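Local coordinates for protein ftsY (Mycoplasma mycoides, PDB 1ZU4) that is a signal recognition particle receptor, built as a helical bundle joined to an SRP-type GTPase domain of the P-loop class, at residues G270-G273 with L274-E278. Sequence-based numbering, arbitrary orientation.
Sequences GGIG and LAIKE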
loop_
_atom_site.group_PDB
_atom_site.type_symbol
_atom_site.label_atom_id
_atom_site.label_comp_id
_atom_site.label_asym_id
_atom_site.label_seq_id
_atom_site.Cartn_x
_atom_site.Cartn_y
_atom_site.Cartn_z
ATOM N N GLY A 270 0.896 -13.067 -6.279
ATOM C CA GLY A 270 1.615 -12.433 -5.169
ATOM C C GLY A 270 2.946 -11.768 -5.464
ATOM O O GLY A 270 3.640 -11.336 -4.553
ATOM N N GLY A 271 3.339 -11.684 -6.731
ATOM C CA GLY A 271 4.580 -10.993 -7.036
ATOM C C GLY A 271 4.414 -9.477 -7.003
ATOM O O GLY A 271 5.398 -8.716 -7.115
ATOM N N ILE A 272 3.180 -9.013 -6.866
ATOM C CA ILE A 272 2.942 -7.562 -6.993
ATOM C C ILE A 272 3.709 -6.697 -5.962
ATOM O O ILE A 272 4.077 -5.565 -6.245
ATOM C CB ILE A 272 1.435 -7.232 -6.971
ATOM C CG1 ILE A 272 1.235 -5.767 -7.436
ATOM C CG2 ILE A 272 0.849 -7.567 -5.579
ATOM C CD1 ILE A 272 -0.132 -5.268 -7.492
ATOM N N GLY A 273 3.967 -7.220 -4.766
ATOM C CA GLY A 273 4.716 -6.430 -3.801
ATOM C C GLY A 273 6.095 -6.098 -4.340
ATOM O O GLY A 273 6.613 -5.009 -4.096
ATOM N N LEU A 274 6.686 -7.081 -5.043
ATOM C CA LEU A 274 8.006 -6.958 -5.616
ATOM C C LEU A 274 7.995 -6.120 -6.870
ATOM O O LEU A 274 8.947 -5.430 -7.139
ATOM C CB LEU A 274 8.595 -8.334 -5.913
ATOM C CG LEU A 274 8.922 -9.216 -4.705
ATOM C CD1 LEU A 274 9.472 -10.575 -5.193
ATOM C CD2 LEU A 274 9.955 -8.505 -3.936
ATOM N N ALA A 275 6.945 -6.243 -7.663
ATOM C CA ALA A 275 6.762 -5.408 -8.833
ATOM C C ALA A 275 6.733 -3.944 -8.382
ATOM O O ALA A 275 7.330 -3.103 -9.029
ATOM C CB ALA A 275 5.439 -5.798 -9.599
ATOM N N ILE A 276 6.035 -3.644 -7.271
ATOM C CA ILE A 276 5.954 -2.282 -6.749
ATOM C C ILE A 276 7.360 -1.762 -6.362
ATOM O O ILE A 276 7.793 -0.689 -6.781
ATOM C CB ILE A 276 4.945 -2.195 -5.539
ATOM C CG1 ILE A 276 3.498 -2.324 -6.077
ATOM C CG2 ILE A 276 5.128 -0.887 -4.754
ATOM C CD1 ILE A 276 2.470 -2.712 -5.027
ATOM N N LYS A 277 8.045 -2.536 -5.537
ATOM C CA LYS A 277 9.406 -2.225 -5.117
ATOM C C LYS A 277 10.295 -1.922 -6.354
ATOM O O LYS A 277 11.008 -0.931 -6.352
ATOM C CB LYS A 277 9.925 -3.418 -4.304
ATOM C CG LYS A 277 11.407 -3.465 -4.052
ATOM C CD LYS A 277 11.798 -2.244 -3.239
ATOM C CE LYS A 277 13.290 -1.991 -3.350
ATOM N NZ LYS A 277 14.100 -3.265 -3.391
ATOM N N GLU A 278 10.217 -2.752 -7.400
ATOM C CA GLU A 278 11.064 -2.551 -8.600
ATOM C C GLU A 278 10.664 -1.296 -9.386
ATOM O O GLU A 278 11.499 -0.428 -9.624
ATOM C CB GLU A 278 11.023 -3.779 -9.535
ATOM C CG GLU A 278 11.848 -3.636 -10.818
ATOM C CD GLU A 278 13.321 -3.560 -10.543
ATOM O OE1 GLU A 278 13.800 -4.178 -9.567
ATOM O OE2 GLU A 278 13.986 -2.837 -11.299
#
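I276 lays its CG1–CD1 branch over the carbonyl oxygen of I272, one turn back along the helix, with CG1 3.3 Å from I272 O. That branch stands beside the backbone N and anti to the carbonyl carbon (chi1 -72°), which directs it back toward the preceding turn; its CD1 then meets I272 CG1 at 4.1 Å, the two side chains crossing at a slant. Branched, wholly apolar isoleucines suit this buried flank, where both also touch V244 of helix 241-250.

Backbone bonds wind the turn. G271 O is gripped twice: by A275 N at 3.0 Å, and by L274 N in a weak bond bent to 126° at hydrogen. I276 N bonds I272 O, and K277 N reaches G273 O at 3.2 Å, nearly straight at hydrogen (170°). Lacking a side chain, G273 keeps this buried part of the helix slim, consistent with the close approach of Y304, whose hydroxyl bonds both its N and the oxygen of G270, tying the glycine-rich approach to helix 301-308. A275 contributes only its CB methyl, which lies 3.6 Å from I272 O.

L274 sets its CB 3.4 Å from G271 O, while its isobutyl group packs against M49, M53, L82 and Y86, an apolar surface that leucine fills well. K277 brings only CB near G273 O, at 3.7 Å; its long chain, bent at chi2 and chi4, carries NZ away to the backbone oxygens of Y86 and D88, which satisfy its ammonium group.

Here the glycine-rich segment that follows the TKxD element of SRP-family GTPases runs into the N-terminal part of the helix in the beta-alpha-beta crossover between strands 258-262 and 284-288, where the GTPase domain packs against helices 51-64 and 71-87 of the N-domain bundle.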